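Local structure of putative alkaline phosphatase (Pseudomonas fluorescens, 4F1V) at residues A[83-97]-A[288-301]. The protein binds phosphate with high affinity in the periplasm and probably delivers it to a PstSACB-type ABC transporter for import. Residues are numbered along the deposited sequence; the frame is centred on the assembly and turned at random.
Sequences GKLIQVPSVGTSVAI and YPILGFTNLIFSQC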
loop_
_atom_site.group_PDB
_atom_site.type_symbol
_atom_site.label_atom_id
_atom_site.label_comp_id
_atom_site.label_asym_id
_atom_site.label_seq_id
_atom_site.Cartn_x
_atom_site.Cartn_y
_atom_site.Cartn_z
ATOM N N GLY A 83 10.796 20.659 10.526
ATOM C CA GLY A 83 10.525 20.879 9.107
ATOM C C GLY A 83 9.252 20.160 8.642
ATOM O O GLY A 83 8.650 19.347 9.369
ATOM N N LYS A 84 8.832 20.498 7.430
ATOM C CA LYS A 84 7.693 19.824 6.802
ATOM C C LYS A 84 7.950 18.319 6.611
ATOM O O LYS A 84 9.037 17.931 6.188
ATOM C CB LYS A 84 7.442 20.467 5.407
ATOM C CG LYS A 84 6.758 21.811 5.499
ATOM C CD LYS A 84 6.635 22.536 4.150
ATOM C CE LYS A 84 5.758 21.857 3.156
ATOM N NZ LYS A 84 4.416 21.506 3.619
ATOM N N LEU A 85 6.933 17.498 6.817
ATOM C CA LEU A 85 7.061 16.126 6.338
ATOM C C LEU A 85 6.751 16.105 4.825
ATOM O O LEU A 85 6.090 17.010 4.268
ATOM C CB LEU A 85 6.175 15.129 7.115
ATOM C CG LEU A 85 4.634 15.231 7.023
ATOM C CD1 LEU A 85 4.025 14.728 5.711
ATOM C CD2 LEU A 85 3.965 14.498 8.169
ATOM N N ILE A 86 7.207 15.026 4.225
ATOM C CA ILE A 86 7.074 14.666 2.821
ATOM C C ILE A 86 6.339 13.311 2.760
ATOM O O ILE A 86 6.735 12.360 3.423
ATOM C CB ILE A 86 8.456 14.554 2.166
ATOM C CG1 ILE A 86 9.152 15.926 2.147
ATOM C CG2 ILE A 86 8.340 13.927 0.761
ATOM C CD1 ILE A 86 10.632 15.884 1.741
ATOM N N GLN A 87 5.294 13.250 1.927
ATOM C CA GLN A 87 4.548 11.999 1.662
ATOM C C GLN A 87 4.525 11.840 0.126
ATOM O O GLN A 87 4.020 12.722 -0.571
ATOM C CB GLN A 87 3.149 12.110 2.198
ATOM C CG GLN A 87 2.359 10.782 2.039
ATOM C CD GLN A 87 0.912 10.852 2.545
ATOM O OE1 GLN A 87 0.418 9.953 3.241
ATOM N NE2 GLN A 87 0.211 11.920 2.166
ATOM N N VAL A 88 5.074 10.720 -0.381
ATOM C CA VAL A 88 5.160 10.554 -1.844
ATOM C C VAL A 88 4.897 9.100 -2.189
ATOM O O VAL A 88 5.294 8.192 -1.472
ATOM C CB VAL A 88 6.520 10.939 -2.438
ATOM C CG1 VAL A 88 6.681 12.445 -2.538
ATOM C CG2 VAL A 88 7.708 10.338 -1.644
ATOM N N PRO A 89 4.246 8.842 -3.348
ATOM C CA PRO A 89 4.141 7.427 -3.823
ATOM C C PRO A 89 5.508 6.841 -4.030
ATOM O O PRO A 89 6.410 7.514 -4.548
ATOM C CB PRO A 89 3.406 7.586 -5.161
ATOM C CG PRO A 89 2.554 8.780 -4.889
ATOM C CD PRO A 89 3.538 9.750 -4.227
ATOM N N SER A 90 5.608 5.545 -3.704
ATOM C CA SER A 90 6.790 4.739 -3.975
ATOM C C SER A 90 6.655 3.908 -5.251
ATOM O O SER A 90 7.449 4.030 -6.163
ATOM C CB SER A 90 7.044 3.857 -2.753
ATOM O OG SER A 90 8.191 3.046 -3.002
ATOM N N VAL A 91 5.599 3.082 -5.293
ATOM C CA VAL A 91 5.295 2.191 -6.402
ATOM C C VAL A 91 3.756 2.021 -6.479
ATOM O O VAL A 91 3.061 2.247 -5.536
ATOM C CB VAL A 91 5.968 0.795 -6.288
ATOM C CG1 VAL A 91 7.478 0.930 -6.082
ATOM C CG2 VAL A 91 5.373 -0.020 -5.118
ATOM N N GLY A 92 3.309 1.558 -7.692
ATOM C CA GLY A 92 1.922 1.074 -7.798
ATOM C C GLY A 92 1.798 -0.393 -7.464
ATOM O O GLY A 92 2.794 -1.157 -7.600
ATOM N N THR A 93 0.616 -0.816 -7.092
ATOM C CA THR A 93 0.374 -2.200 -6.720
ATOM C C THR A 93 -1.057 -2.620 -7.004
ATOM O O THR A 93 -1.997 -1.829 -6.808
ATOM C CB THR A 93 0.682 -2.418 -5.183
ATOM O OG1 THR A 93 0.659 -3.791 -4.875
ATOM C CG2 THR A 93 -0.190 -1.610 -4.251
ATOM N N SER A 94 -1.212 -3.887 -7.396
ATOM C CA SER A 94 -2.515 -4.516 -7.350
ATOM C C SER A 94 -2.807 -4.976 -5.869
ATOM O O SER A 94 -1.919 -4.943 -5.012
ATOM C CB SER A 94 -2.590 -5.724 -8.294
ATOM O OG SER A 94 -1.639 -6.706 -7.867
ATOM N N VAL A 95 -4.044 -5.410 -5.644
ATOM C CA VAL A 95 -4.412 -6.112 -4.447
ATOM C C VAL A 95 -4.954 -7.490 -4.892
ATOM O O VAL A 95 -5.963 -7.543 -5.628
ATOM C CB VAL A 95 -5.469 -5.360 -3.610
ATOM C CG1 VAL A 95 -5.857 -6.208 -2.381
ATOM C CG2 VAL A 95 -4.971 -3.986 -3.223
ATOM N N ALA A 96 -4.250 -8.540 -4.512
ATOM C CA ALA A 96 -4.572 -9.920 -4.921
ATOM C C ALA A 96 -5.586 -10.573 -3.925
ATOM O O ALA A 96 -5.674 -10.141 -2.779
ATOM C CB ALA A 96 -3.264 -10.725 -4.967
ATOM N N ILE A 97 -6.224 -11.622 -4.424
ATOM C CA ILE A 97 -7.219 -12.375 -3.671
ATOM C C ILE A 97 -6.782 -13.860 -3.639
ATOM O O ILE A 97 -7.334 -14.711 -4.349
ATOM C CB ILE A 97 -8.637 -12.217 -4.282
ATOM C CG1 ILE A 97 -9.031 -10.735 -4.451
ATOM C CG2 ILE A 97 -9.680 -12.930 -3.393
ATOM C CD1 ILE A 97 -9.086 -9.890 -3.222
ATOM N N TYR A 288 -6.902 -5.642 -14.588
ATOM C CA TYR A 288 -7.308 -6.067 -13.253
ATOM C C TYR A 288 -7.801 -4.841 -12.447
ATOM O O TYR A 288 -7.141 -3.790 -12.479
ATOM C CB TYR A 288 -6.107 -6.697 -12.548
ATOM C CG TYR A 288 -6.449 -7.255 -11.192
ATOM C CD1 TYR A 288 -7.044 -8.517 -11.083
ATOM C CD2 TYR A 288 -6.182 -6.548 -10.008
ATOM C CE1 TYR A 288 -7.356 -9.068 -9.839
ATOM C CE2 TYR A 288 -6.485 -7.084 -8.762
ATOM C CZ TYR A 288 -7.076 -8.352 -8.660
ATOM O OH TYR A 288 -7.341 -8.949 -7.467
ATOM N N PRO A 289 -8.902 -4.944 -11.727
ATOM C CA PRO A 289 -9.556 -3.711 -11.240
ATOM C C PRO A 289 -9.056 -3.178 -9.906
ATOM O O PRO A 289 -9.333 -2.031 -9.582
ATOM C CB PRO A 289 -11.034 -4.095 -11.172
ATOM C CG PRO A 289 -11.026 -5.574 -10.930
ATOM C CD PRO A 289 -9.888 -6.090 -11.747
ATOM N N ILE A 290 -8.431 -4.026 -9.032
ATOM C CA ILE A 290 -8.119 -3.600 -7.678
ATOM C C ILE A 290 -6.684 -3.178 -7.564
ATOM O O ILE A 290 -5.750 -4.021 -7.716
ATOM C CB ILE A 290 -8.410 -4.681 -6.604
ATOM C CG1 ILE A 290 -9.682 -5.507 -6.915
ATOM C CG2 ILE A 290 -8.527 -4.007 -5.238
ATOM C CD1 ILE A 290 -9.949 -6.600 -5.909
ATOM N N LEU A 291 -6.407 -1.897 -7.328
ATOM C CA LEU A 291 -5.051 -1.350 -7.381
ATOM C C LEU A 291 -4.977 -0.078 -6.502
ATOM O O LEU A 291 -5.995 0.497 -6.088
ATOM C CB LEU A 291 -4.576 -1.084 -8.807
ATOM C CG LEU A 291 -5.061 0.218 -9.467
ATOM C CD1 LEU A 291 -4.539 0.284 -10.899
ATOM C CD2 LEU A 291 -6.578 0.388 -9.478
ATOM N N GLY A 292 -3.735 0.396 -6.311
ATOM C CA GLY A 292 -3.472 1.691 -5.667
ATOM C C GLY A 292 -1.994 1.899 -5.506
ATOM O O GLY A 292 -1.203 1.258 -6.223
ATOM N N PHE A 293 -1.598 2.823 -4.622
ATOM C CA PHE A 293 -0.194 3.154 -4.382
ATOM C C PHE A 293 0.202 2.812 -2.963
ATOM O O PHE A 293 -0.590 2.899 -2.016
ATOM C CB PHE A 293 0.113 4.661 -4.653
ATOM C CG PHE A 293 -0.029 5.008 -6.113
ATOM C CD1 PHE A 293 -1.256 5.383 -6.649
ATOM C CD2 PHE A 293 1.064 4.876 -6.947
ATOM C CE1 PHE A 293 -1.373 5.649 -8.008
ATOM C CE2 PHE A 293 0.940 5.147 -8.302
ATOM C CZ PHE A 293 -0.265 5.560 -8.837
ATOM N N THR A 294 1.488 2.450 -2.821
ATOM C CA THR A 294 2.135 2.437 -1.490
ATOM C C THR A 294 3.187 3.542 -1.480
ATOM O O THR A 294 3.757 3.852 -2.532
ATOM C CB THR A 294 2.695 1.052 -1.166
ATOM O OG1 THR A 294 3.228 1.073 0.154
ATOM C CG2 THR A 294 3.765 0.567 -2.120
ATOM N N ASN A 295 3.411 4.141 -0.309
ATOM C CA ASN A 295 4.019 5.471 -0.181
ATOM C C ASN A 295 5.199 5.489 0.788
ATOM O O ASN A 295 5.392 4.598 1.613
ATOM C CB ASN A 295 2.952 6.489 0.290
ATOM C CG ASN A 295 1.657 6.271 -0.476
ATOM O OD1 ASN A 295 1.660 6.259 -1.725
ATOM N ND2 ASN A 295 0.591 6.124 0.233
ATOM N N LEU A 296 5.974 6.588 0.652
ATOM C CA LEU A 296 7.067 6.936 1.602
ATOM C C LEU A 296 6.643 8.171 2.408
ATOM O O LEU A 296 5.984 9.080 1.884
ATOM C CB LEU A 296 8.320 7.340 0.827
ATOM C CG LEU A 296 8.877 6.378 -0.238
ATOM C CD1 LEU A 296 10.130 6.940 -0.898
ATOM C CD2 LEU A 296 9.116 5.015 0.317
ATOM N N ILE A 297 7.095 8.225 3.658
ATOM C CA ILE A 297 6.957 9.394 4.508
ATOM C C ILE A 297 8.350 9.698 5.080
ATOM O O ILE A 297 8.966 8.849 5.729
ATOM C CB ILE A 297 5.967 9.150 5.647
ATOM C CG1 ILE A 297 4.569 8.788 5.089
ATOM C CG2 ILE A 297 5.865 10.392 6.567
ATOM C CD1 ILE A 297 3.650 8.187 6.165
ATOM N N PHE A 298 8.852 10.913 4.777
ATOM C CA PHE A 298 10.169 11.402 5.187
ATOM C C PHE A 298 10.003 12.811 5.805
ATOM O O PHE A 298 8.945 13.422 5.721
ATOM C CB PHE A 298 11.131 11.474 3.990
ATOM C CG PHE A 298 11.786 10.157 3.608
ATOM C CD1 PHE A 298 11.107 9.169 2.899
ATOM C CD2 PHE A 298 13.086 9.895 4.024
ATOM C CE1 PHE A 298 11.741 7.953 2.588
ATOM C CE2 PHE A 298 13.689 8.686 3.736
ATOM C CZ PHE A 298 13.034 7.738 3.016
ATOM N N SER A 299 11.111 13.313 6.383
ATOM C CA SER A 299 11.211 14.759 6.699
ATOM C C SER A 299 11.906 15.493 5.581
ATOM O O SER A 299 12.842 14.968 4.960
ATOM C CB SER A 299 12.006 14.891 8.011
ATOM O OG SER A 299 11.980 16.270 8.434
ATOM N N GLN A 300 11.510 16.758 5.386
ATOM C CA GLN A 300 12.303 17.622 4.515
ATOM C C GLN A 300 13.689 17.912 5.132
ATOM O O GLN A 300 14.642 18.144 4.423
ATOM C CB GLN A 300 11.609 18.931 4.241
ATOM C CG GLN A 300 12.310 19.812 3.240
ATOM C CD GLN A 300 11.632 21.144 2.973
ATOM O OE1 GLN A 300 10.502 21.416 3.418
ATOM N NE2 GLN A 300 12.315 21.972 2.208
ATOM N N CYS A 301 13.754 17.937 6.478
ATOM C CA CYS A 301 14.937 18.444 7.166
ATOM C C CYS A 301 15.383 17.443 8.257
ATOM O O CYS A 301 14.548 16.883 9.012
ATOM C CB CYS A 301 14.672 19.798 7.842
ATOM S SG CYS A 301 13.942 21.065 6.773
HETATM O O HOH W 1 9.561 16.742 9.444
HETATM O O HOH W 2 10.512 22.244 6.086
HETATM O O HOH W 3 9.979 22.681 5.920
HETATM O O HOH W 4 -6.551 -11.678 -7.207
#
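Thr-294 O accepts two backbone N-H groups from the facing strand: Ser-90 N at 2.8 Å, and Val-91 N by a weak bond. Two consecutive residues thus share one partner, a classic beta bulge, and the antiparallel register between strands 85-94 and 291-299 shifts by one residue here. Within the bulge Thr-294 N bonds back to Val-91 O, and the two side chains run alongside each other, their methyls Val-91 CG2 and Thr-294 CG2 pressed to 3.5 Å, tighter than usual van der Waals contact. The hydroxyl of Thr-294, anti to the backbone N (chi1 -176°), is directed instead to Asp-63, a residue of the phosphate pocket. On the side of the bulge toward the start of strand 85-94, Val-88 and Leu-296 exchange two backbone bonds, and their side chains pack together against helix 305-318. Strand 85-94 is an edge strand of a mixed five-stranded sheet, with 291-299 between it and 59-62. In this venus-flytrap phosphate-binding protein the pair probably forms part of the hinge, as in related periplasmic binding proteins. Beyond the strands, Val-95 O lies at the edge of the Tyr-288 ring, near its plane, and takes a bond from the OH at 2.7 Å; that OH also accepts a hydrogen bond from a water, which itself accepts the N-H of Ile-97. A phenylalanine in place of Tyr-288 would probably leave Val-95 O without this donor and the water without one of its mates. Next to it, Ile-290 CG2 crosses against Val-95 CB at 3.7 Å, while Ile-290 O receives the N-H of Val-95. At the far end Gln-300 N bonds to Lys-84 O at 2.9 Å, and Gln-300 NE2 is held by the carbonyls of Ser-357 and Ala-355.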